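Local coordinates for protein methyltransferase (PDB 3GO4) that binds S-adenosyl-L-homocysteine and is probably an S-adenosylmethionine-dependent methyltransferase of Rossmann-like fold, its methyl acceptor unknown, at residues H23-Y28 / D112-V117; L83-G88 / I167-F172; A138-P143 / G181-L186. All blocks are in the same frame, centred on the assembly; numbering follows the deposited sequence.

Contact 1: residues H23-Y28 / D112-V117; sequences HSARIY and DNDPIV. With SAH (S-adenosyl-L-homocysteine), chain B.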
loop_
_atom_site.group_PDB
_atom_site.type_symbol
_atom_site.label_atom_id
_atom_site.label_comp_id
_atom_site.label_asym_id
_atom_site.label_seq_id
_atom_site.Cartn_x
_atom_site.Cartn_y
_atom_site.Cartn_z
ATOM N N HIS A 23 -11.494 4.220 -10.932
ATOM C CA HIS A 23 -10.131 4.464 -10.461
ATOM C C HIS A 23 -9.930 3.478 -9.315
ATOM O O HIS A 23 -10.882 3.205 -8.552
ATOM C CB HIS A 23 -9.934 5.877 -9.880
ATOM C CG HIS A 23 -10.117 6.983 -10.874
ATOM N ND1 HIS A 23 -9.093 7.823 -11.242
ATOM C CD2 HIS A 23 -11.201 7.380 -11.575
ATOM C CE1 HIS A 23 -9.543 8.705 -12.113
ATOM N NE2 HIS A 23 -10.815 8.444 -12.350
ATOM N N SER A 24 -8.699 3.001 -9.182
ATOM C CA SER A 24 -8.357 1.963 -8.201
ATOM C C SER A 24 -8.578 2.324 -6.749
ATOM O O SER A 24 -9.055 1.478 -5.979
ATOM C CB SER A 24 -6.910 1.498 -8.405
ATOM O OG SER A 24 -5.969 2.523 -8.107
ATOM N N ALA A 25 -8.251 3.559 -6.365
ATOM C CA ALA A 25 -8.436 4.006 -4.975
ATOM C C ALA A 25 -9.891 3.991 -4.520
ATOM O O ALA A 25 -10.199 3.684 -3.377
ATOM C CB ALA A 25 -7.846 5.420 -4.758
ATOM N N ARG A 26 -10.759 4.340 -5.437
ATOM C CA ARG A 26 -12.191 4.472 -5.238
ATOM C C ARG A 26 -12.901 3.140 -5.231
ATOM O O ARG A 26 -13.772 2.922 -4.383
ATOM C CB ARG A 26 -12.740 5.404 -6.340
ATOM C CG ARG A 26 -12.044 6.751 -6.374
ATOM C CD ARG A 26 -12.438 7.562 -7.597
ATOM N NE ARG A 26 -11.430 8.563 -7.958
ATOM C CZ ARG A 26 -11.579 9.472 -8.931
ATOM N NH1 ARG A 26 -12.725 9.556 -9.605
ATOM N NH2 ARG A 26 -10.603 10.345 -9.176
ATOM N N ILE A 27 -12.568 2.266 -6.198
ATOM C CA ILE A 27 -13.073 0.878 -6.197
ATOM C C ILE A 27 -12.719 0.288 -4.823
ATOM O O ILE A 27 -13.599 -0.199 -4.080
ATOM C CB ILE A 27 -12.412 0.022 -7.300
ATOM C CG1 ILE A 27 -12.933 0.435 -8.682
ATOM C CG2 ILE A 27 -12.662 -1.457 -7.055
ATOM C CD1 ILE A 27 -12.129 -0.160 -9.875
ATOM N N TYR A 28 -11.429 0.378 -4.475
ATOM C CA TYR A 28 -10.920 -0.089 -3.140
ATOM C C TYR A 28 -11.746 0.469 -1.995
ATOM O O TYR A 28 -12.209 -0.275 -1.145
ATOM C CB TYR A 28 -9.427 0.301 -3.002
ATOM C CG TYR A 28 -8.691 -0.103 -1.726
ATOM C CD1 TYR A 28 -8.754 -1.392 -1.232
ATOM C CD2 TYR A 28 -7.840 0.793 -1.063
ATOM C CE1 TYR A 28 -8.049 -1.778 -0.086
ATOM C CE2 TYR A 28 -7.135 0.403 0.105
ATOM C CZ TYR A 28 -7.234 -0.886 0.571
ATOM O OH TYR A 28 -6.532 -1.318 1.681
ATOM N N ASP A 112 0.247 10.052 -3.565
ATOM C CA ASP A 112 -0.681 9.351 -4.435
ATOM C C ASP A 112 -0.777 10.154 -5.706
ATOM O O ASP A 112 -0.431 11.341 -5.703
ATOM C CB ASP A 112 -2.062 9.162 -3.768
ATOM C CG ASP A 112 -2.794 7.897 -4.248
ATOM O OD1 ASP A 112 -3.309 7.882 -5.351
ATOM O OD2 ASP A 112 -2.892 6.892 -3.494
ATOM N N ASN A 113 -1.155 9.501 -6.801
ATOM C CA ASN A 113 -1.391 10.219 -8.054
ATOM C C ASN A 113 -2.878 10.321 -8.431
ATOM O O ASN A 113 -3.198 10.780 -9.514
ATOM C CB ASN A 113 -0.604 9.619 -9.219
ATOM C CG ASN A 113 -1.144 8.267 -9.673
ATOM O OD1 ASN A 113 -1.989 7.659 -9.020
ATOM N ND2 ASN A 113 -0.659 7.796 -10.809
ATOM N N ASP A 114 -3.789 9.901 -7.561
ATOM C CA ASP A 114 -5.215 10.054 -7.878
ATOM C C ASP A 114 -5.665 11.430 -7.360
ATOM O O ASP A 114 -5.616 11.642 -6.189
ATOM C CB ASP A 114 -6.039 8.927 -7.246
ATOM C CG ASP A 114 -7.515 8.973 -7.658
ATOM O OD1 ASP A 114 -8.010 10.102 -7.936
ATOM O OD2 ASP A 114 -8.173 7.880 -7.693
ATOM N N PRO A 115 -6.103 12.368 -8.242
ATOM C CA PRO A 115 -6.571 13.698 -7.763
ATOM C C PRO A 115 -7.570 13.681 -6.582
ATOM O O PRO A 115 -7.655 14.660 -5.816
ATOM C CB PRO A 115 -7.276 14.288 -8.986
ATOM C CG PRO A 115 -6.589 13.601 -10.185
ATOM C CD PRO A 115 -6.324 12.202 -9.696
ATOM N N ILE A 116 -8.346 12.608 -6.450
ATOM C CA ILE A 116 -9.318 12.548 -5.377
ATOM C C ILE A 116 -8.621 12.536 -4.030
ATOM O O ILE A 116 -9.175 13.046 -3.041
ATOM C CB ILE A 116 -10.272 11.311 -5.493
ATOM C CG1 ILE A 116 -11.554 11.535 -4.695
ATOM C CG2 ILE A 116 -9.592 10.022 -5.024
ATOM C CD1 ILE A 116 -12.624 10.456 -4.902
ATOM N N VAL A 117 -7.406 11.987 -3.975
ATOM C CA VAL A 117 -6.730 11.897 -2.669
ATOM C C VAL A 117 -6.437 13.309 -2.114
ATOM O O VAL A 117 -6.623 13.557 -0.918
ATOM C CB VAL A 117 -5.453 10.992 -2.657
ATOM C CG1 VAL A 117 -4.866 10.946 -1.224
ATOM C CG2 VAL A 117 -5.767 9.529 -3.146
HETATM N N SAH B . -1.692 1.808 0.168
HETATM C CA SAH B . -3.188 1.862 0.449
HETATM C CB SAH B . -4.032 2.157 -0.801
HETATM C CG SAH B . -3.956 1.061 -1.872
HETATM S SD SAH B . -4.876 1.443 -3.348
HETATM C C SAH B . -3.628 0.562 1.087
HETATM O O SAH B . -4.551 0.493 1.900
HETATM O OXT SAH B . -3.032 -0.479 0.839
HETATM C "C5'" SAH B . -3.703 1.799 -4.614
HETATM C "C4'" SAH B . -3.358 3.276 -4.635
HETATM O "O4'" SAH B . -2.173 3.470 -5.410
HETATM C "C3'" SAH B . -4.451 4.126 -5.264
HETATM O "O3'" SAH B . -4.765 5.178 -4.375
HETATM C "C2'" SAH B . -3.836 4.634 -6.549
HETATM O "O2'" SAH B . -4.313 5.891 -6.982
HETATM C "C1'" SAH B . -2.360 4.662 -6.172
HETATM N N9 SAH B . -1.452 4.628 -7.315
HETATM C C8 SAH B . -1.546 3.819 -8.386
HETATM N N7 SAH B . -0.537 4.044 -9.254
HETATM C C5 SAH B . 0.215 5.021 -8.732
HETATM C C6 SAH B . 1.438 5.723 -9.137
HETATM N N6 SAH B . 2.017 5.371 -10.305
HETATM N N1 SAH B . 1.921 6.688 -8.324
HETATM C C2 SAH B . 1.329 6.987 -7.135
HETATM N N3 SAH B . 0.196 6.388 -6.702
HETATM C C4 SAH B . -0.374 5.404 -7.436
HETATM O O HOH W 1 -6.795 5.563 -8.177
#
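Arg26 reaches from helix 24-32 to Asp114 and forms a salt bridge with it. CB leaves the helix with CG anti to the carbonyl carbon (chi1 -56°), and the extended chain then carries CG and CD past Ile116 CD1. NE makes a weak bond to Asp114 OD2. NH2 makes the straight one, 2.9 Å to Asp114 OD1, which lies in the guanidinium plane and offers its syn lone pair; NH2 also bonds Ile17 O. Ile116 CD1 lies over one guanidinium face, and CZ sits above the centre of the His23 ring. Asp114 OD1 accepts a second bond from Ile116 N (2.9 Å), met from above the carboxylate plane, so the salt-bridged group is also the N-cap of helix 115-119. Asp114 OD2 accepts a hydrogen bond from a water, 2.7 Å away, that also accepts from Ala25 N and touches the ribose hydroxyl O2' of S-adenosyl-L-homocysteine. Asp112 OD1 and OD2 accept from O2' and O3' respectively, and Tyr28 OH donates to the ligand carboxylate. An acidic residue ending the second strand and gripping both ribose hydroxyls is the hallmark of class I, Rossmann-like methyltransferases.

Contact 2: residues L83-G88 / I167-F172; sequences LDIGTG and IAIVHF. With SAH (S-adenosyl-L-homocysteine), chain B.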
loop_
_atom_site.group_PDB
_atom_site.type_symbol
_atom_site.label_atom_id
_atom_site.label_comp_id
_atom_site.label_asym_id
_atom_site.label_seq_id
_atom_site.Cartn_x
_atom_site.Cartn_y
_atom_site.Cartn_z
ATOM N N LEU A 83 7.435 6.838 4.606
ATOM C CA LEU A 83 7.183 7.388 3.259
ATOM C C LEU A 83 6.250 6.351 2.630
ATOM O O LEU A 83 6.628 5.184 2.448
ATOM C CB LEU A 83 8.458 7.559 2.456
ATOM C CG LEU A 83 8.362 7.976 0.967
ATOM C CD1 LEU A 83 7.563 9.239 0.800
ATOM C CD2 LEU A 83 9.772 8.119 0.436
ATOM N N ASP A 84 5.037 6.785 2.309
ATOM C CA ASP A 84 3.949 5.891 1.842
ATOM C C ASP A 84 3.574 6.206 0.419
ATOM O O ASP A 84 3.097 7.294 0.152
ATOM C CB ASP A 84 2.761 6.107 2.735
ATOM C CG ASP A 84 1.616 5.135 2.504
ATOM O OD1 ASP A 84 1.797 3.892 2.418
ATOM O OD2 ASP A 84 0.491 5.638 2.540
ATOM N N ILE A 85 3.819 5.245 -0.467
ATOM C CA ILE A 85 3.594 5.413 -1.899
ATOM C C ILE A 85 2.330 4.653 -2.288
ATOM O O ILE A 85 2.233 3.421 -2.118
ATOM C CB ILE A 85 4.819 4.951 -2.736
ATOM C CG1 ILE A 85 6.129 5.493 -2.177
ATOM C CG2 ILE A 85 4.685 5.360 -4.254
ATOM C CD1 ILE A 85 6.219 7.005 -2.028
ATOM N N GLY A 86 1.379 5.397 -2.855
ATOM C CA GLY A 86 0.068 4.878 -3.231
ATOM C C GLY A 86 -0.769 4.871 -1.972
ATOM O O GLY A 86 -1.325 3.828 -1.583
ATOM N N THR A 87 -0.850 6.041 -1.344
ATOM C CA THR A 87 -1.558 6.184 -0.091
ATOM C C THR A 87 -3.020 5.813 -0.158
ATOM O O THR A 87 -3.545 5.252 0.785
ATOM C CB THR A 87 -1.421 7.623 0.480
ATOM O OG1 THR A 87 -0.033 7.857 0.761
ATOM C CG2 THR A 87 -2.230 7.793 1.809
ATOM N N GLY A 88 -3.690 6.087 -1.265
ATOM C CA GLY A 88 -5.136 5.821 -1.271
ATOM C C GLY A 88 -5.968 6.804 -0.470
ATOM O O GLY A 88 -5.462 7.744 0.191
ATOM N N ILE A 167 2.200 -0.271 -0.527
ATOM C CA ILE A 167 1.162 -1.236 -0.261
ATOM C C ILE A 167 0.023 -1.225 -1.235
ATOM O O ILE A 167 -0.639 -0.211 -1.415
ATOM C CB ILE A 167 0.635 -1.032 1.187
ATOM C CG1 ILE A 167 1.846 -0.943 2.145
ATOM C CG2 ILE A 167 -0.419 -2.142 1.603
ATOM C CD1 ILE A 167 1.533 -0.898 3.662
ATOM N N ALA A 168 -0.213 -2.392 -1.836
ATOM C CA ALA A 168 -1.342 -2.607 -2.736
ATOM C C ALA A 168 -1.248 -1.704 -3.914
ATOM O O ALA A 168 -2.285 -1.188 -4.348
ATOM C CB ALA A 168 -2.641 -2.318 -2.088
ATOM N N ILE A 169 -0.031 -1.443 -4.353
ATOM C CA ILE A 169 0.155 -0.572 -5.536
ATOM C C ILE A 169 0.987 -1.191 -6.629
ATOM O O ILE A 169 0.697 -0.952 -7.839
ATOM C CB ILE A 169 0.737 0.815 -5.136
ATOM C CG1 ILE A 169 1.089 1.650 -6.394
ATOM C CG2 ILE A 169 2.010 0.669 -4.395
ATOM C CD1 ILE A 169 1.448 3.068 -6.109
ATOM N N VAL A 170 1.974 -2.009 -6.268
ATOM C CA VAL A 170 2.881 -2.538 -7.276
ATOM C C VAL A 170 2.198 -3.438 -8.324
ATOM O O VAL A 170 2.709 -3.594 -9.429
ATOM C CB VAL A 170 4.137 -3.214 -6.641
ATOM C CG1 VAL A 170 3.852 -4.627 -6.133
ATOM C CG2 VAL A 170 5.240 -3.239 -7.634
ATOM N N HIS A 171 1.024 -3.976 -8.013
ATOM C CA HIS A 171 0.324 -4.794 -9.007
ATOM C C HIS A 171 -0.161 -3.920 -10.181
ATOM O O HIS A 171 -0.509 -4.449 -11.228
ATOM C CB HIS A 171 -0.778 -5.653 -8.375
ATOM C CG HIS A 171 -1.827 -4.875 -7.650
ATOM N ND1 HIS A 171 -1.665 -4.432 -6.356
ATOM C CD2 HIS A 171 -3.073 -4.506 -8.023
ATOM C CE1 HIS A 171 -2.754 -3.789 -5.978
ATOM N NE2 HIS A 171 -3.627 -3.822 -6.967
ATOM N N PHE A 172 -0.140 -2.594 -10.034
ATOM C CA PHE A 172 -0.496 -1.694 -11.170
ATOM C C PHE A 172 0.727 -1.248 -11.969
ATOM O O PHE A 172 0.605 -0.411 -12.910
ATOM C CB PHE A 172 -1.247 -0.462 -10.680
ATOM C CG PHE A 172 -2.567 -0.768 -10.051
ATOM C CD1 PHE A 172 -3.641 -1.166 -10.818
ATOM C CD2 PHE A 172 -2.742 -0.650 -8.687
ATOM C CE1 PHE A 172 -4.884 -1.438 -10.239
ATOM C CE2 PHE A 172 -3.976 -0.915 -8.114
ATOM C CZ PHE A 172 -5.032 -1.326 -8.895
HETATM N N SAH B . -1.692 1.808 0.168
HETATM C CA SAH B . -3.188 1.862 0.449
HETATM C CB SAH B . -4.032 2.157 -0.801
HETATM C CG SAH B . -3.956 1.061 -1.872
HETATM S SD SAH B . -4.876 1.443 -3.348
HETATM C C SAH B . -3.628 0.562 1.087
HETATM O O SAH B . -4.551 0.493 1.900
HETATM O OXT SAH B . -3.032 -0.479 0.839
HETATM C "C5'" SAH B . -3.703 1.799 -4.614
HETATM C "C4'" SAH B . -3.358 3.276 -4.635
HETATM O "O4'" SAH B . -2.173 3.470 -5.410
HETATM C "C3'" SAH B . -4.451 4.126 -5.264
HETATM O "O3'" SAH B . -4.765 5.178 -4.375
HETATM C "C2'" SAH B . -3.836 4.634 -6.549
HETATM O "O2'" SAH B . -4.313 5.891 -6.982
HETATM C "C1'" SAH B . -2.360 4.662 -6.172
HETATM N N9 SAH B . -1.452 4.628 -7.315
HETATM C C8 SAH B . -1.546 3.819 -8.386
HETATM N N7 SAH B . -0.537 4.044 -9.254
HETATM C C5 SAH B . 0.215 5.021 -8.732
HETATM C C6 SAH B . 1.438 5.723 -9.137
HETATM N N6 SAH B . 2.017 5.371 -10.305
HETATM N N1 SAH B . 1.921 6.688 -8.324
HETATM C C2 SAH B . 1.329 6.987 -7.135
HETATM N N3 SAH B . 0.196 6.388 -6.702
HETATM C C4 SAH B . -0.374 5.404 -7.436
HETATM O O HOH W 2 1.460 2.308 0.106
#
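Ile169 meets Gly86 and Ile85 through apolar packing. Its CD1 lies 3.7 Å from Gly86 CA, and its CG2 rests against Ile85 O, with the side chains of the two isoleucines just touching. CG1 runs anti to the Ile169 backbone N (chi1 173°) and chi2 is also extended, which brings CD1 against both Gly86 CA and the adenine, 3.2 Å from C4 of the ligand. A side chain at Gly86 would collide with this methyl group, and the positive phi there also favours glycine.

The polar links are indirect, through ligand and water, for no hydrogen bond joins the two segments themselves. The amino N of S-adenosyl-L-homocysteine donates to Gly86 O at 2.7 Å and to Ile167 O at 2.8 Å, bridging two carbonyls that stand only 4.1 Å apart. A water accepts from Ile167 N and lies 2.6 Å from Ile85 O and 2.8 Å from Asp84 OD1, so it bridges strand 81-85 to Ile167. Within the glycine-rich loop, Thr87 OG1 donates to Asp84 OD2 from above the carboxylate plane, tying the loop back to its strand.

Contacts with the ligand alone complete the pocket: Ile167 CG2 and Ala168 CB touch its carboxylate oxygen OXT, while Gly88 CA approaches O3', leaving no room for a side chain because a CB would strike the ligand CB.

Strand 81-85 lies between strands 107-112 and 163-167 of the parallel part of the sheet; segment 83-88 is the end of strand 81-85 with the loop that follows, and 167-172 follows on from strand 163-167. Asn62, Trp65 and Met66 of helix 55-75 cover Ile167, and Val170 packs on strand 195-201.

Contact 3: residues A138-P143 / G181-L186; sequences ADMLDP and GIVRRL. With SAH (S-adenosyl-L-homocysteine), chain B.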
loop_
_atom_site.group_PDB
_atom_site.type_symbol
_atom_site.label_atom_id
_atom_site.label_comp_id
_atom_site.label_asym_id
_atom_site.label_seq_id
_atom_site.Cartn_x
_atom_site.Cartn_y
_atom_site.Cartn_z
ATOM N N ALA A 138 1.983 12.859 -6.716
ATOM C CA ALA A 138 3.097 12.506 -7.566
ATOM C C ALA A 138 2.997 11.057 -8.021
ATOM O O ALA A 138 2.303 10.243 -7.404
ATOM C CB ALA A 138 4.411 12.720 -6.808
ATOM N N ASP A 139 3.719 10.752 -9.096
ATOM C CA ASP A 139 3.731 9.432 -9.724
ATOM C C ASP A 139 4.972 8.643 -9.282
ATOM O O ASP A 139 6.108 9.135 -9.412
ATOM C CB ASP A 139 3.713 9.659 -11.249
ATOM C CG ASP A 139 3.558 8.374 -12.057
ATOM O OD1 ASP A 139 3.810 7.271 -11.535
ATOM O OD2 ASP A 139 3.200 8.482 -13.268
HETATM N N MSE A 140 4.780 7.421 -8.754
HETATM C CA MSE A 140 5.933 6.629 -8.280
HETATM C C MSE A 140 6.943 6.317 -9.394
HETATM O O MSE A 140 8.122 6.063 -9.122
HETATM C CB MSE A 140 5.517 5.359 -7.506
HETATM C CG MSE A 140 5.492 4.048 -8.241
HETATM SE SE MSE A 140 5.060 2.554 -6.990
HETATM C CE MSE A 140 6.294 2.852 -5.594
ATOM N N LEU A 141 6.493 6.372 -10.645
ATOM C CA LEU A 141 7.391 6.210 -11.775
ATOM C C LEU A 141 8.349 7.415 -11.919
ATOM O O LEU A 141 9.190 7.437 -12.799
ATOM C CB LEU A 141 6.614 5.929 -13.073
ATOM C CG LEU A 141 6.229 4.450 -13.245
ATOM C CD1 LEU A 141 5.448 3.895 -12.043
ATOM C CD2 LEU A 141 5.457 4.233 -14.514
ATOM N N ASP A 142 8.246 8.403 -11.037
ATOM C CA ASP A 142 9.159 9.553 -11.073
ATOM C C ASP A 142 9.664 9.783 -9.670
ATOM O O ASP A 142 9.227 10.712 -9.006
ATOM C CB ASP A 142 8.452 10.790 -11.620
ATOM C CG ASP A 142 9.381 11.973 -11.793
ATOM O OD1 ASP A 142 10.576 11.893 -11.430
ATOM O OD2 ASP A 142 8.898 13.006 -12.287
ATOM N N PRO A 143 10.589 8.926 -9.205
ATOM C CA PRO A 143 11.089 9.052 -7.821
ATOM C C PRO A 143 11.681 10.420 -7.436
ATOM O O PRO A 143 11.602 10.817 -6.255
ATOM C CB PRO A 143 12.146 7.948 -7.734
ATOM C CG PRO A 143 11.745 6.948 -8.797
ATOM C CD PRO A 143 11.135 7.734 -9.890
ATOM N N GLY A 181 12.906 -2.005 -9.943
ATOM C CA GLY A 181 13.838 -0.880 -10.030
ATOM C C GLY A 181 13.284 0.403 -9.438
ATOM O O GLY A 181 13.976 1.101 -8.716
ATOM N N ILE A 182 12.025 0.690 -9.734
ATOM C CA ILE A 182 11.346 1.856 -9.195
ATOM C C ILE A 182 11.328 1.796 -7.659
ATOM O O ILE A 182 11.656 2.764 -6.986
ATOM C CB ILE A 182 9.924 1.946 -9.691
ATOM C CG1 ILE A 182 9.923 2.232 -11.197
ATOM C CG2 ILE A 182 9.165 3.063 -8.929
ATOM C CD1 ILE A 182 8.588 2.100 -11.797
ATOM N N VAL A 183 10.962 0.647 -7.121
ATOM C CA VAL A 183 10.925 0.484 -5.661
ATOM C C VAL A 183 12.295 0.641 -5.007
ATOM O O VAL A 183 12.444 1.341 -3.975
ATOM C CB VAL A 183 10.286 -0.860 -5.251
ATOM C CG1 VAL A 183 10.667 -1.203 -3.827
ATOM C CG2 VAL A 183 8.756 -0.828 -5.420
ATOM N N ARG A 184 13.291 -0.026 -5.582
ATOM C CA ARG A 184 14.653 0.033 -5.065
ATOM C C ARG A 184 15.305 1.408 -5.281
ATOM O O ARG A 184 16.231 1.781 -4.567
ATOM C CB ARG A 184 15.478 -1.113 -5.641
ATOM C CG ARG A 184 14.885 -2.467 -5.278
ATOM C CD ARG A 184 14.745 -2.671 -3.756
ATOM N NE ARG A 184 16.068 -2.791 -3.136
ATOM C CZ ARG A 184 16.671 -3.943 -2.834
ATOM N NH1 ARG A 184 16.063 -5.099 -3.048
ATOM N NH2 ARG A 184 17.885 -3.942 -2.278
ATOM N N ARG A 185 14.811 2.158 -6.259
ATOM C CA ARG A 185 15.282 3.514 -6.455
ATOM C C ARG A 185 14.790 4.413 -5.315
ATOM O O ARG A 185 15.508 5.300 -4.895
ATOM C CB ARG A 185 14.832 4.047 -7.820
ATOM C CG ARG A 185 15.161 5.485 -8.045
ATOM C CD ARG A 185 16.651 5.769 -8.104
ATOM N NE ARG A 185 16.873 7.211 -8.258
ATOM C CZ ARG A 185 17.019 8.068 -7.246
ATOM N NH1 ARG A 185 17.004 7.643 -5.972
ATOM N NH2 ARG A 185 17.190 9.361 -7.509
ATOM N N LEU A 186 13.568 4.181 -4.811
ATOM C CA LEU A 186 12.992 4.933 -3.686
ATOM C C LEU A 186 13.643 4.569 -2.347
ATOM O O LEU A 186 13.751 5.403 -1.464
ATOM C CB LEU A 186 11.463 4.708 -3.608
ATOM C CG LEU A 186 10.691 5.391 -4.740
ATOM C CD1 LEU A 186 9.302 4.788 -4.973
ATOM C CD2 LEU A 186 10.598 6.881 -4.550
HETATM N N SAH B . -1.692 1.808 0.168
HETATM C CA SAH B . -3.188 1.862 0.449
HETATM C CB SAH B . -4.032 2.157 -0.801
HETATM C CG SAH B . -3.956 1.061 -1.872
HETATM S SD SAH B . -4.876 1.443 -3.348
HETATM C C SAH B . -3.628 0.562 1.087
HETATM O O SAH B . -4.551 0.493 1.900
HETATM O OXT SAH B . -3.032 -0.479 0.839
HETATM C "C5'" SAH B . -3.703 1.799 -4.614
HETATM C "C4'" SAH B . -3.358 3.276 -4.635
HETATM O "O4'" SAH B . -2.173 3.470 -5.410
HETATM C "C3'" SAH B . -4.451 4.126 -5.264
HETATM O "O3'" SAH B . -4.765 5.178 -4.375
HETATM C "C2'" SAH B . -3.836 4.634 -6.549
HETATM O "O2'" SAH B . -4.313 5.891 -6.982
HETATM C "C1'" SAH B . -2.360 4.662 -6.172
HETATM N N9 SAH B . -1.452 4.628 -7.315
HETATM C C8 SAH B . -1.546 3.819 -8.386
HETATM N N7 SAH B . -0.537 4.044 -9.254
HETATM C C5 SAH B . 0.215 5.021 -8.732
HETATM C C6 SAH B . 1.438 5.723 -9.137
HETATM N N6 SAH B . 2.017 5.371 -10.305
HETATM N N1 SAH B . 1.921 6.688 -8.324
HETATM C C2 SAH B . 1.329 6.987 -7.135
HETATM N N3 SAH B . 0.196 6.388 -6.702
HETATM C C4 SAH B . -0.374 5.404 -7.436
#
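The loop 138-143 makes a type I beta turn from Asp139 to Asp142 beside helix 179-187, bringing the CA atoms of Leu141 and Ile182 to 6.4 Å and those of Pro143 and Leu186 to 6.1 Å. Ile182 points at the turn: its CG2 presses on Met140 O at 3.2 Å and meets Met140 CG, while its CD1 lies beside Leu141 CG and CD1. Met140, a selenomethionine, is bent at its last torsion (chi3 -51°), which turns CE toward the helix, where it meets Leu186 CD1 at 3.6 Å, the two side chains crossing at about a right angle. The other Leu186 methyl, CD2, lies against Pro143 CB, and the proline ring edge formed by CB and CG also rests on the aliphatic CG of Arg185.

On the adenine side, Asp139 OD1 accepts from the ligand amino group N6 at 2.9 Å and from Leu141 N at 3.0 Å, the latter from above the carboxylate plane in an Asx turn. Met140 N donates to the ligand N1 in a nearly straight bond (167°, 3.0 Å). A leucine in place of Asp139 would probably leave N6 without its acceptor and Leu141 N without its side-chain partner, so that the turn was less firmly set.

The chemistry thus divides in two: hydrogen bonds made by the turn read the N1 and N6 edge of the adenine, consistent with selection of that base, whereas the turn meets the helix through apolar side chains, with no hydrogen bond between the two segments.

How the contacts relate
Contact 2 lies near the centre of the chain, about 11 Å centre to centre from both contact 1 and contact 3, which are about 18 Å apart. All three touch the same S-adenosyl-L-homocysteine along the carboxyl ends of the parallel strands 81-85, 107-112, 132-137 and 163-167. Along the chain, contact 1 closes before contact 3 opens, while contact 2 alternates with both. Asp112 OD2, probably bonded to Gly88 N, joins contacts 1 and 2; Asp112 O meets Ala138 N, linking neighbouring strand ends; and Ile85 CG2 packs on Met140 CE. Contact 1 thus holds ribose and carboxylate, contact 2 the amino group and part of the adenine, contact 3 its N1 and N6 edge, assembling one cofactor pocket from distant segments.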